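Local atomic coordinates of ArCE4A (Arthrobacter sp. AW19M34-1, PDB entry 5LGC), a protein that probably removes N-acetyl groups from chitin oligosaccharides or related N-acetylglucosamine polymers, as a carbohydrate esterase family 4 polysaccharide deacetylase. Residues T145-H150 with L171-H176; I118-Y123 with V139-D144; F55-K60 with H77-H82. All coordinates share one frame; numbering follows the deposited sequence.

Contact 1 (T145-H150 with L171-H176). With NAG (2-acetamido-2-deoxy-beta-D-glucopyranose), chain B; NAG (2-acetamido-2-deoxy-beta-D-glucopyranose), chain C.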
loop_
_atom_site.group_PDB
_atom_site.type_symbol
_atom_site.label_atom_id
_atom_site.label_comp_id
_atom_site.label_asym_id
_atom_site.label_seq_id
_atom_site.Cartn_x
_atom_site.Cartn_y
_atom_site.Cartn_z
ATOM N N THR A 145 -4.088 9.944 -5.756
ATOM C CA THR A 145 -5.467 10.407 -5.597
ATOM C C THR A 145 -5.536 11.743 -4.872
ATOM O O THR A 145 -6.559 12.429 -4.920
ATOM C CB THR A 145 -6.328 9.386 -4.825
ATOM O OG1 THR A 145 -5.729 9.105 -3.551
ATOM C CG2 THR A 145 -6.463 8.102 -5.621
ATOM N N LEU A 146 -4.441 12.092 -4.204
ATOM C CA LEU A 146 -4.334 13.310 -3.410
ATOM C C LEU A 146 -5.313 13.329 -2.235
ATOM O O LEU A 146 -5.605 14.393 -1.694
ATOM C CB LEU A 146 -4.548 14.546 -4.291
ATOM C CG LEU A 146 -3.580 14.697 -5.465
ATOM C CD1 LEU A 146 -3.984 15.854 -6.361
ATOM C CD2 LEU A 146 -2.157 14.876 -4.960
ATOM N N ASP A 147 -5.804 12.158 -1.828
ATOM C CA ASP A 147 -6.784 12.086 -0.746
ATOM C C ASP A 147 -6.223 12.647 0.565
ATOM O O ASP A 147 -6.971 13.156 1.398
ATOM C CB ASP A 147 -7.280 10.644 -0.544
ATOM C CG ASP A 147 -6.170 9.684 -0.155
ATOM O OD1 ASP A 147 -5.000 9.956 -0.504
ATOM O OD2 ASP A 147 -6.469 8.654 0.497
ATOM N N TRP A 148 -4.907 12.572 0.735
ATOM C CA TRP A 148 -4.260 13.120 1.922
ATOM C C TRP A 148 -4.490 14.619 2.036
ATOM O O TRP A 148 -4.512 15.171 3.135
ATOM C CB TRP A 148 -2.755 12.831 1.911
ATOM C CG TRP A 148 -2.046 13.271 0.662
ATOM C CD1 TRP A 148 -1.946 12.574 -0.507
ATOM C CD2 TRP A 148 -1.319 14.497 0.460
ATOM N NE1 TRP A 148 -1.215 13.286 -1.425
ATOM C CE2 TRP A 148 -0.818 14.469 -0.859
ATOM C CE3 TRP A 148 -1.050 15.610 1.261
ATOM C CZ2 TRP A 148 -0.062 15.513 -1.393
ATOM C CZ3 TRP A 148 -0.296 16.649 0.726
ATOM C CH2 TRP A 148 0.188 16.591 -0.588
ATOM N N LYS A 149 -4.670 15.276 0.897
ATOM C CA LYS A 149 -4.832 16.719 0.884
ATOM C C LYS A 149 -6.298 17.153 0.948
ATOM O O LYS A 149 -6.652 18.007 1.758
ATOM C CB LYS A 149 -4.154 17.304 -0.355
ATOM C CG LYS A 149 -4.781 18.581 -0.883
ATOM C CD LYS A 149 -4.000 19.106 -2.081
ATOM C CE LYS A 149 -3.328 17.970 -2.844
ATOM N NZ LYS A 149 -2.492 18.471 -3.967
ATOM N N HIS A 150 -7.156 16.562 0.123
ATOM C CA HIS A 150 -8.533 17.039 0.051
ATOM C C HIS A 150 -9.516 16.240 0.912
ATOM O O HIS A 150 -10.633 16.699 1.148
ATOM C CB HIS A 150 -9.015 17.059 -1.405
ATOM C CG HIS A 150 -8.819 15.766 -2.135
ATOM N ND1 HIS A 150 -9.533 14.625 -1.840
ATOM C CD2 HIS A 150 -8.002 15.442 -3.164
ATOM C CE1 HIS A 150 -9.157 13.650 -2.647
ATOM N NE2 HIS A 150 -8.226 14.119 -3.459
ATOM N N LEU A 171 -2.383 5.371 -5.200
ATOM C CA LEU A 171 -2.037 5.745 -3.839
ATOM C C LEU A 171 -3.203 6.389 -3.110
ATOM O O LEU A 171 -3.719 7.432 -3.520
ATOM C CB LEU A 171 -0.841 6.698 -3.826
ATOM C CG LEU A 171 -0.556 7.301 -2.449
ATOM C CD1 LEU A 171 -0.148 6.231 -1.452
ATOM C CD2 LEU A 171 0.510 8.384 -2.540
ATOM N N MET A 172 -3.607 5.754 -2.019
ATOM C CA MET A 172 -4.616 6.298 -1.128
ATOM C C MET A 172 -4.091 6.223 0.291
ATOM O O MET A 172 -3.073 5.577 0.549
ATOM C CB MET A 172 -5.933 5.536 -1.270
ATOM C CG MET A 172 -6.794 6.037 -2.419
ATOM S SD MET A 172 -8.126 4.906 -2.851
ATOM C CE MET A 172 -7.192 3.413 -3.168
ATOM N N HIS A 173 -4.764 6.890 1.217
ATOM C CA HIS A 173 -4.294 6.877 2.592
ATOM C C HIS A 173 -5.355 6.382 3.556
ATOM O O HIS A 173 -6.479 6.876 3.578
ATOM C CB HIS A 173 -3.813 8.266 3.005
ATOM C CG HIS A 173 -2.553 8.688 2.319
ATOM N ND1 HIS A 173 -2.523 9.088 1.000
ATOM C CD2 HIS A 173 -1.275 8.754 2.762
ATOM C CE1 HIS A 173 -1.281 9.396 0.665
ATOM N NE2 HIS A 173 -0.505 9.199 1.715
ATOM N N ASP A 174 -4.973 5.397 4.357
ATOM C CA ASP A 174 -5.846 4.836 5.374
ATOM C C ASP A 174 -5.737 5.676 6.648
ATOM O O ASP A 174 -5.256 5.211 7.685
ATOM C CB ASP A 174 -5.479 3.370 5.628
ATOM C CG ASP A 174 -6.311 2.737 6.729
ATOM O OD1 ASP A 174 -7.382 3.288 7.069
ATOM O OD2 ASP A 174 -5.880 1.694 7.261
ATOM N N ILE A 175 -6.185 6.923 6.555
ATOM C CA ILE A 175 -6.047 7.871 7.651
ATOM C C ILE A 175 -7.326 8.651 7.878
ATOM O O ILE A 175 -7.373 9.528 8.734
ATOM C CB ILE A 175 -4.906 8.892 7.390
ATOM C CG1 ILE A 175 -5.181 9.680 6.106
ATOM C CG2 ILE A 175 -3.567 8.200 7.303
ATOM C CD1 ILE A 175 -4.178 10.810 5.820
ATOM N N HIS A 176 -8.361 8.349 7.106
ATOM C CA HIS A 176 -9.586 9.140 7.168
ATOM C C HIS A 176 -10.808 8.396 6.646
ATOM O O HIS A 176 -10.710 7.287 6.116
ATOM C CB HIS A 176 -9.411 10.439 6.385
ATOM C CG HIS A 176 -8.913 10.232 4.988
ATOM N ND1 HIS A 176 -9.579 9.451 4.069
ATOM C CD2 HIS A 176 -7.810 10.699 4.357
ATOM C CE1 HIS A 176 -8.906 9.440 2.934
ATOM N NE2 HIS A 176 -7.831 10.192 3.079
HETATM C C1 NAG B . 3.998 14.380 -3.047
HETATM C C2 NAG B . 3.801 15.327 -1.857
HETATM C C3 NAG B . 4.125 14.554 -0.589
HETATM C C4 NAG B . 3.177 13.376 -0.507
HETATM C C5 NAG B . 3.414 12.485 -1.726
HETATM C C6 NAG B . 2.544 11.226 -1.627
HETATM C C7 NAG B . 6.036 16.429 -2.084
HETATM C C8 NAG B . 6.723 17.784 -2.236
HETATM N N2 NAG B . 4.690 16.498 -2.007
HETATM O O1 NAG B . 3.651 15.045 -4.265
HETATM O O3 NAG B . 3.930 15.406 0.550
HETATM O O4 NAG B . 3.439 12.613 0.656
HETATM O O5 NAG B . 3.147 13.235 -2.929
HETATM O O6 NAG B . 1.164 11.594 -1.565
HETATM O O7 NAG B . 6.711 15.399 -2.018
HETATM C C1 NAG C . 2.392 12.596 1.623
HETATM C C2 NAG C . 2.741 11.481 2.483
HETATM C C3 NAG C . 1.556 11.343 3.460
HETATM C C4 NAG C . 1.584 12.575 4.312
HETATM C C5 NAG C . 1.424 13.787 3.384
HETATM C C6 NAG C . 1.456 15.057 4.239
HETATM C C7 NAG C . 3.368 9.144 1.872
HETATM C C8 NAG C . 3.227 8.109 0.760
HETATM N N2 NAG C . 2.771 10.305 1.601
HETATM O O3 NAG C . 1.690 10.175 4.270
HETATM O O4 NAG C . 0.475 12.556 5.225
HETATM O O5 NAG C . 2.478 13.831 2.411
HETATM O O6 NAG C . 2.699 15.133 4.946
HETATM O O7 NAG C . 4.141 8.968 2.808
#
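T145-W148, which enters helix 147-150 through L146 at its N-cap position, runs beside the end of strand 168-173 at 42° to L171-H176, with T145 nearest L171 and W148 nearest H173 (CA atoms 6.3 Å apart). D147 joins the two. Its CG stands between the backbone N and the carbonyl carbon (chi1 62°), which brings the carboxylate to the strand, where each oxygen takes a different N-H of H173. The backbone N of H173 donates to the syn lone pair of D147 OD2 at 2.6 Å, and ND1 of H173 reaches OD1 of D147 at 3.0 Å, again on the syn side but somewhat out of the carboxylate plane. The ND1 bond, with W148 CB over one face, limits the turning of the imidazole, and H173 NE2 comes to 3.4 Å from C3 of the chain C sugar. H176 adds a weak bond, its NE2 lying 3.3 Å from D147 OD2.

W148 covers a face of H173 with its CB, 4.0 Å from the ring centroid, while the indole turns an edge toward that imidazole in an offset edge-to-face pair (planes 63° apart). One face of the indole carries both N-acetylglucosamine units. Further back, T145 OG1 donates to L171 O at 2.6 Å, in the carbonyl plane, and also rests on CG of M172. The histidine-carboxylate pair thus links the Asp-x-x-Asp-Trp (D144 to W148) and Leu-x-His-Asp (L171 to D174) motifs typical of NodB-type deacetylases, at the sugar-binding groove of their distorted beta/alpha barrel.

Contact 2 (I118-Y123 with V139-D144). With NAG (2-acetamido-2-deoxy-beta-D-glucopyranose), chain B; NAG (2-acetamido-2-deoxy-beta-D-glucopyranose), chain C.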
loop_
_atom_site.group_PDB
_atom_site.type_symbol
_atom_site.label_atom_id
_atom_site.label_comp_id
_atom_site.label_asym_id
_atom_site.label_seq_id
_atom_site.Cartn_x
_atom_site.Cartn_y
_atom_site.Cartn_z
ATOM N N ILE A 118 7.810 -5.726 0.623
ATOM C CA ILE A 118 7.964 -4.480 -0.114
ATOM C C ILE A 118 7.961 -3.288 0.837
ATOM O O ILE A 118 7.408 -3.358 1.936
ATOM C CB ILE A 118 6.846 -4.299 -1.166
ATOM C CG1 ILE A 118 5.467 -4.393 -0.512
ATOM C CG2 ILE A 118 6.974 -5.335 -2.270
ATOM C CD1 ILE A 118 4.315 -4.192 -1.484
ATOM N N LEU A 119 8.595 -2.203 0.411
ATOM C CA LEU A 119 8.636 -0.972 1.194
ATOM C C LEU A 119 8.281 0.217 0.311
ATOM O O LEU A 119 8.723 0.299 -0.836
ATOM C CB LEU A 119 10.025 -0.776 1.827
ATOM C CG LEU A 119 10.205 0.390 2.808
ATOM C CD1 LEU A 119 11.206 0.029 3.893
ATOM C CD2 LEU A 119 10.647 1.653 2.086
ATOM N N ARG A 120 7.483 1.138 0.845
ATOM C CA ARG A 120 7.250 2.413 0.169
ATOM C C ARG A 120 7.940 3.533 0.939
ATOM O O ARG A 120 7.668 3.741 2.114
ATOM C CB ARG A 120 5.752 2.699 0.034
ATOM C CG ARG A 120 5.410 4.042 -0.614
ATOM C CD ARG A 120 3.912 4.153 -0.894
ATOM N NE ARG A 120 3.505 3.440 -2.104
ATOM C CZ ARG A 120 2.256 3.071 -2.377
ATOM N NH1 ARG A 120 1.276 3.321 -1.519
ATOM N NH2 ARG A 120 1.987 2.430 -3.508
ATOM N N PRO A 121 8.861 4.248 0.279
ATOM C CA PRO A 121 9.543 5.351 0.968
ATOM C C PRO A 121 8.602 6.520 1.254
ATOM O O PRO A 121 7.852 6.930 0.366
ATOM C CB PRO A 121 10.648 5.757 -0.014
ATOM C CG PRO A 121 10.177 5.275 -1.355
ATOM C CD PRO A 121 9.376 4.026 -1.083
ATOM N N PRO A 122 8.626 7.035 2.493
ATOM C CA PRO A 122 7.814 8.195 2.873
ATOM C C PRO A 122 8.054 9.389 1.958
ATOM O O PRO A 122 9.201 9.679 1.614
ATOM C CB PRO A 122 8.281 8.491 4.303
ATOM C CG PRO A 122 8.685 7.151 4.825
ATOM C CD PRO A 122 9.335 6.461 3.650
ATOM N N TYR A 123 6.968 10.048 1.554
ATOM C CA TYR A 123 7.008 11.220 0.675
ATOM C C TYR A 123 7.559 10.885 -0.706
ATOM O O TYR A 123 7.799 11.777 -1.516
ATOM C CB TYR A 123 7.817 12.345 1.330
ATOM C CG TYR A 123 7.433 12.518 2.779
ATOM C CD1 TYR A 123 6.189 13.028 3.124
ATOM C CD2 TYR A 123 8.289 12.127 3.804
ATOM C CE1 TYR A 123 5.815 13.168 4.449
ATOM C CE2 TYR A 123 7.921 12.263 5.133
ATOM C CZ TYR A 123 6.682 12.783 5.448
ATOM O OH TYR A 123 6.306 12.919 6.766
ATOM N N VAL A 139 8.396 0.378 -3.601
ATOM C CA VAL A 139 7.173 0.510 -4.381
ATOM C C VAL A 139 6.611 1.914 -4.262
ATOM O O VAL A 139 6.233 2.355 -3.178
ATOM C CB VAL A 139 6.095 -0.496 -3.937
ATOM C CG1 VAL A 139 4.870 -0.364 -4.817
ATOM C CG2 VAL A 139 6.635 -1.912 -3.991
ATOM N N LEU A 140 6.560 2.620 -5.385
ATOM C CA LEU A 140 5.992 3.955 -5.396
ATOM C C LEU A 140 4.555 3.871 -5.902
ATOM O O LEU A 140 3.811 2.973 -5.512
ATOM C CB LEU A 140 6.841 4.903 -6.251
ATOM C CG LEU A 140 8.189 5.388 -5.685
ATOM C CD1 LEU A 140 8.006 6.107 -4.362
ATOM C CD2 LEU A 140 9.211 4.266 -5.537
ATOM N N TRP A 141 4.167 4.796 -6.769
ATOM C CA TRP A 141 2.808 4.831 -7.299
ATOM C C TRP A 141 2.808 5.570 -8.624
ATOM O O TRP A 141 3.742 6.315 -8.918
ATOM C CB TRP A 141 1.859 5.518 -6.314
ATOM C CG TRP A 141 2.323 6.889 -5.973
ATOM C CD1 TRP A 141 2.038 8.041 -6.645
ATOM C CD2 TRP A 141 3.193 7.255 -4.897
ATOM N NE1 TRP A 141 2.668 9.102 -6.049
ATOM C CE2 TRP A 141 3.383 8.648 -4.973
ATOM C CE3 TRP A 141 3.823 6.540 -3.872
ATOM C CZ2 TRP A 141 4.178 9.343 -4.066
ATOM C CZ3 TRP A 141 4.614 7.233 -2.970
ATOM C CH2 TRP A 141 4.783 8.619 -3.074
ATOM N N ASP A 142 1.770 5.386 -9.432
ATOM C CA ASP A 142 1.687 6.183 -10.649
ATOM C C ASP A 142 0.408 7.011 -10.650
ATOM O O ASP A 142 0.248 7.920 -11.460
ATOM C CB ASP A 142 1.769 5.304 -11.896
ATOM C CG ASP A 142 0.553 4.434 -12.071
ATOM O OD1 ASP A 142 0.147 3.783 -11.088
ATOM O OD2 ASP A 142 -0.003 4.412 -13.190
ATOM N N VAL A 143 -0.494 6.703 -9.727
ATOM C CA VAL A 143 -1.698 7.504 -9.559
ATOM C C VAL A 143 -1.775 8.031 -8.132
ATOM O O VAL A 143 -1.903 7.263 -7.178
ATOM C CB VAL A 143 -2.984 6.701 -9.881
ATOM C CG1 VAL A 143 -4.210 7.590 -9.734
ATOM C CG2 VAL A 143 -2.919 6.131 -11.293
ATOM N N ASP A 144 -1.694 9.347 -7.990
ATOM C CA ASP A 144 -1.840 9.973 -6.686
ATOM C C ASP A 144 -3.239 10.562 -6.575
ATOM O O ASP A 144 -3.546 11.558 -7.225
ATOM C CB ASP A 144 -0.774 11.055 -6.484
ATOM C CG ASP A 144 -0.683 11.526 -5.045
ATOM O OD1 ASP A 144 -1.581 11.199 -4.238
ATOM O OD2 ASP A 144 0.290 12.234 -4.720
HETATM C C1 NAG B . 3.998 14.380 -3.047
HETATM C C2 NAG B . 3.801 15.327 -1.857
HETATM C C3 NAG B . 4.125 14.554 -0.589
HETATM C C4 NAG B . 3.177 13.376 -0.507
HETATM C C5 NAG B . 3.414 12.485 -1.726
HETATM C C6 NAG B . 2.544 11.226 -1.627
HETATM C C7 NAG B . 6.036 16.429 -2.084
HETATM C C8 NAG B . 6.723 17.784 -2.236
HETATM N N2 NAG B . 4.690 16.498 -2.007
HETATM O O1 NAG B . 3.651 15.045 -4.265
HETATM O O3 NAG B . 3.930 15.406 0.550
HETATM O O4 NAG B . 3.439 12.613 0.656
HETATM O O5 NAG B . 3.147 13.235 -2.929
HETATM O O6 NAG B . 1.164 11.594 -1.565
HETATM O O7 NAG B . 6.711 15.399 -2.018
HETATM C C1 NAG C . 2.392 12.596 1.623
HETATM C C2 NAG C . 2.741 11.481 2.483
HETATM C C3 NAG C . 1.556 11.343 3.460
HETATM C C4 NAG C . 1.584 12.575 4.312
HETATM C C5 NAG C . 1.424 13.787 3.384
HETATM C C6 NAG C . 1.456 15.057 4.239
HETATM C C7 NAG C . 3.368 9.144 1.872
HETATM C C8 NAG C . 3.227 8.109 0.760
HETATM N N2 NAG C . 2.771 10.305 1.601
HETATM O O3 NAG C . 1.690 10.175 4.270
HETATM O O4 NAG C . 0.475 12.556 5.225
HETATM O O5 NAG C . 2.478 13.831 2.411
HETATM O O6 NAG C . 2.699 15.133 4.946
HETATM O O7 NAG C . 4.141 8.968 2.808
#
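R120 opens the Arg-Pro-Pro-Tyr-Gly sequence characteristic of NodB-type deacetylases, and its side chain lies along the V139-W141 backbone. The chain is extended until it bends about CG-CD (chi3 -80°), which turns the guanidinium toward two successive carbonyls. NE of R120 donates to V139 O at 3.1 Å and NH2 of R120 to L140 O at 2.8 Å; both donors stand above the carbonyl planes, so neither bond follows a lone pair. Beside them, V139 N donates to L119 O at 2.8 Å, tying the two backbones together just before the arginine. The remaining nitrogen, NH1, forms a salt bridge with D32 and a hydrogen bond with T30, both on strand 26-32, so the group is gripped by V139 O, L140 O, D32 and T30.

W141 meets the guanidinium with the edge of its indole: CE3 lies over one face, 3.6 Å from R120 NE, and the two planes are nearly perpendicular (89°). With its CG between the backbone N and the carbonyl carbon, the indole stands between R120 and the sugars, CZ2 of W141 lying 3.5 Å from C6 of the chain B unit. W141, with Y123 of the arginine motif, lines the bound sugars, consistent with a wall of the substrate groove. Y123 joins it through its backbone, whose N donates almost straight (174°) to the acetyl oxygen O7 of the chain C sugar at 3.3 Å, and D144 OD2 accepts a weak bond from O6 of the chain B sugar. Away from the groove the contact turns apolar. I118 CB packs on V139 CG2 at 3.7 Å, and the side chains of P121 and L140 cross at about a right angle, CG of P121 3.8 Å from CD1 of L140.

Contact 3 (F55-K60 with H77-H82). With NAG (2-acetamido-2-deoxy-beta-D-glucopyranose), chain C.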
loop_
_atom_site.group_PDB
_atom_site.type_symbol
_atom_site.label_atom_id
_atom_site.label_comp_id
_atom_site.label_asym_id
_atom_site.label_seq_id
_atom_site.Cartn_x
_atom_site.Cartn_y
_atom_site.Cartn_z
ATOM N N PHE A 55 -1.478 -2.691 1.978
ATOM C CA PHE A 55 -1.382 -1.694 3.033
ATOM C C PHE A 55 0.074 -1.448 3.401
ATOM O O PHE A 55 0.756 -2.343 3.901
ATOM C CB PHE A 55 -2.182 -2.140 4.262
ATOM C CG PHE A 55 -3.659 -2.275 4.005
ATOM C CD1 PHE A 55 -4.512 -1.200 4.205
ATOM C CD2 PHE A 55 -4.195 -3.472 3.556
ATOM C CE1 PHE A 55 -5.864 -1.319 3.971
ATOM C CE2 PHE A 55 -5.551 -3.594 3.314
ATOM C CZ PHE A 55 -6.387 -2.518 3.523
ATOM N N PHE A 56 0.560 -0.243 3.127
ATOM C CA PHE A 56 1.887 0.144 3.581
ATOM C C PHE A 56 1.762 0.752 4.966
ATOM O O PHE A 56 1.405 1.922 5.120
ATOM C CB PHE A 56 2.544 1.111 2.597
ATOM C CG PHE A 56 2.875 0.477 1.280
ATOM C CD1 PHE A 56 4.093 -0.154 1.088
ATOM C CD2 PHE A 56 1.963 0.489 0.243
ATOM C CE1 PHE A 56 4.402 -0.744 -0.123
ATOM C CE2 PHE A 56 2.263 -0.104 -0.971
ATOM C CZ PHE A 56 3.481 -0.721 -1.153
ATOM N N VAL A 57 2.047 -0.065 5.974
ATOM C CA VAL A 57 1.784 0.309 7.351
ATOM C C VAL A 57 2.971 0.985 8.025
ATOM O O VAL A 57 4.133 0.688 7.744
ATOM C CB VAL A 57 1.367 -0.913 8.189
ATOM C CG1 VAL A 57 0.041 -1.462 7.684
ATOM C CG2 VAL A 57 2.440 -1.988 8.145
ATOM N N LEU A 58 2.643 1.916 8.909
ATOM C CA LEU A 58 3.616 2.573 9.766
ATOM C C LEU A 58 3.957 1.690 10.956
ATOM O O LEU A 58 3.062 1.266 11.685
ATOM C CB LEU A 58 3.073 3.907 10.268
ATOM C CG LEU A 58 3.169 5.185 9.443
ATOM C CD1 LEU A 58 2.817 6.356 10.346
ATOM C CD2 LEU A 58 4.556 5.359 8.843
ATOM N N GLY A 59 5.246 1.439 11.165
ATOM C CA GLY A 59 5.696 0.612 12.271
ATOM C C GLY A 59 5.104 1.005 13.616
ATOM O O GLY A 59 4.691 0.146 14.392
ATOM N N LYS A 60 5.034 2.307 13.881
ATOM C CA LYS A 60 4.587 2.791 15.184
ATOM C C LYS A 60 3.094 2.563 15.429
ATOM O O LYS A 60 2.669 2.419 16.573
ATOM C CB LYS A 60 4.913 4.279 15.340
ATOM C CG LYS A 60 4.187 5.182 14.361
ATOM C CD LYS A 60 4.428 6.647 14.693
ATOM C CE LYS A 60 3.114 7.379 14.916
ATOM N NZ LYS A 60 3.313 8.774 15.399
ATOM N N HIS A 77 -4.954 -9.651 2.098
ATOM C CA HIS A 77 -4.324 -8.398 1.705
ATOM C C HIS A 77 -2.817 -8.503 1.823
ATOM O O HIS A 77 -2.294 -9.436 2.431
ATOM C CB HIS A 77 -4.860 -7.241 2.544
ATOM C CG HIS A 77 -6.346 -7.104 2.476
ATOM N ND1 HIS A 77 -6.990 -6.558 1.388
ATOM C CD2 HIS A 77 -7.316 -7.472 3.344
ATOM C CE1 HIS A 77 -8.295 -6.585 1.593
ATOM N NE2 HIS A 77 -8.520 -7.137 2.774
ATOM N N GLN A 78 -2.115 -7.553 1.223
ATOM C CA GLN A 78 -0.669 -7.547 1.324
ATOM C C GLN A 78 -0.225 -6.447 2.276
ATOM O O GLN A 78 -0.779 -5.343 2.268
ATOM C CB GLN A 78 -0.018 -7.370 -0.050
ATOM C CG GLN A 78 1.503 -7.289 0.033
ATOM C CD GLN A 78 2.189 -7.356 -1.312
ATOM O OE1 GLN A 78 1.554 -7.228 -2.361
ATOM N NE2 GLN A 78 3.502 -7.559 -1.288
ATOM N N ILE A 79 0.752 -6.761 3.119
ATOM C CA ILE A 79 1.338 -5.757 3.996
ATOM C C ILE A 79 2.736 -5.389 3.533
ATOM O O ILE A 79 3.600 -6.250 3.390
ATOM C CB ILE A 79 1.410 -6.248 5.442
ATOM C CG1 ILE A 79 0.029 -6.706 5.898
ATOM C CG2 ILE A 79 1.922 -5.136 6.351
ATOM C CD1 ILE A 79 0.051 -7.352 7.247
ATOM N N GLY A 80 2.942 -4.104 3.277
ATOM C CA GLY A 80 4.258 -3.592 2.961
ATOM C C GLY A 80 4.673 -2.619 4.041
ATOM O O GLY A 80 3.859 -2.228 4.869
ATOM N N SER A 81 5.939 -2.226 4.035
ATOM C CA SER A 81 6.451 -1.312 5.048
ATOM C C SER A 81 6.357 0.136 4.593
ATOM O O SER A 81 6.632 0.443 3.434
ATOM C CB SER A 81 7.903 -1.657 5.378
ATOM O OG SER A 81 8.468 -0.697 6.256
ATOM N N HIS A 82 5.967 1.029 5.501
ATOM C CA HIS A 82 6.046 2.456 5.219
ATOM C C HIS A 82 7.038 3.128 6.164
ATOM O O HIS A 82 6.965 4.337 6.392
ATOM C CB HIS A 82 4.673 3.124 5.327
ATOM C CG HIS A 82 4.561 4.382 4.523
ATOM N ND1 HIS A 82 3.718 5.419 4.868
ATOM C CD2 HIS A 82 5.196 4.776 3.391
ATOM C CE1 HIS A 82 3.836 6.392 3.979
ATOM N NE2 HIS A 82 4.728 6.027 3.076
HETATM C C1 NAG C . 2.392 12.596 1.623
HETATM C C2 NAG C . 2.741 11.481 2.483
HETATM C C3 NAG C . 1.556 11.343 3.460
HETATM C C4 NAG C . 1.584 12.575 4.312
HETATM C C5 NAG C . 1.424 13.787 3.384
HETATM C C6 NAG C . 1.456 15.057 4.239
HETATM C C7 NAG C . 3.368 9.144 1.872
HETATM C C8 NAG C . 3.227 8.109 0.760
HETATM N N2 NAG C . 2.771 10.305 1.601
HETATM O O3 NAG C . 1.690 10.175 4.270
HETATM O O4 NAG C . 0.475 12.556 5.225
HETATM O O5 NAG C . 2.478 13.831 2.411
HETATM O O6 NAG C . 2.699 15.133 4.946
HETATM O O7 NAG C . 4.141 8.968 2.808
#
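The backbone N of F55 donates to Q78 O at 2.8 Å, nearly along the C=O axis, and starts a ladder of bonds between neighbouring parallel strands. They are the two strands of a beta-alpha-beta crossover, whose connection passes through helices 59-62 and 66-74, in the barrel of the NodB fold. The next bonds are G80 N to F55 O and V57 N to G80 O, and the ladder runs on into the loop just beyond the strand, where H82 N donates to V57 O at 2.9 Å. G80 has no side chain, and the ring of F56 lies over that position; a CB there would clash with CE1.

At one end F55 directs its ring edge into a face of H77 (planes 82° apart), CE2 of F55 lying 3.7 Å from H77 CG. At the other, H82 CB rests 3.5 Å from F56 O. With CG of H82 anti to its own N (chi1 -156°), the ring projects toward the chain C sugar; its ND1 is weakly bonded to D33, and the ring meets that of H86. An alanine here would keep the bond to V57 O, but D33 would probably lose its imidazole partner and L58 CD2 part of its neighbour. On the side facing helix 66-74, V57 CG2 meets I79 CG2 at 3.7 Å.

All three contacts are largely buried, and all three reach a bound sugar. Contacts 1 and 3 build on different strands of the same sheet without touching, while contact 2 touches both: its segment 118-123 bonds to S81 of contact 3 through I118 and R120, and V143 bonds to L171 of contact 1. Their chemistry follows their place. Contact 3 is mainly regular parallel-sheet bonding with apolar packing, contact 2 rests on one arginine spanning two successive backbone carbonyls, and contact 1 on a carboxylate gripped twice by H173, with a weak bond from H176. Contacts 1 and 2 reach both sugars, each bringing a tryptophan to them; contact 3 approaches the chain C sugar alone, through H82.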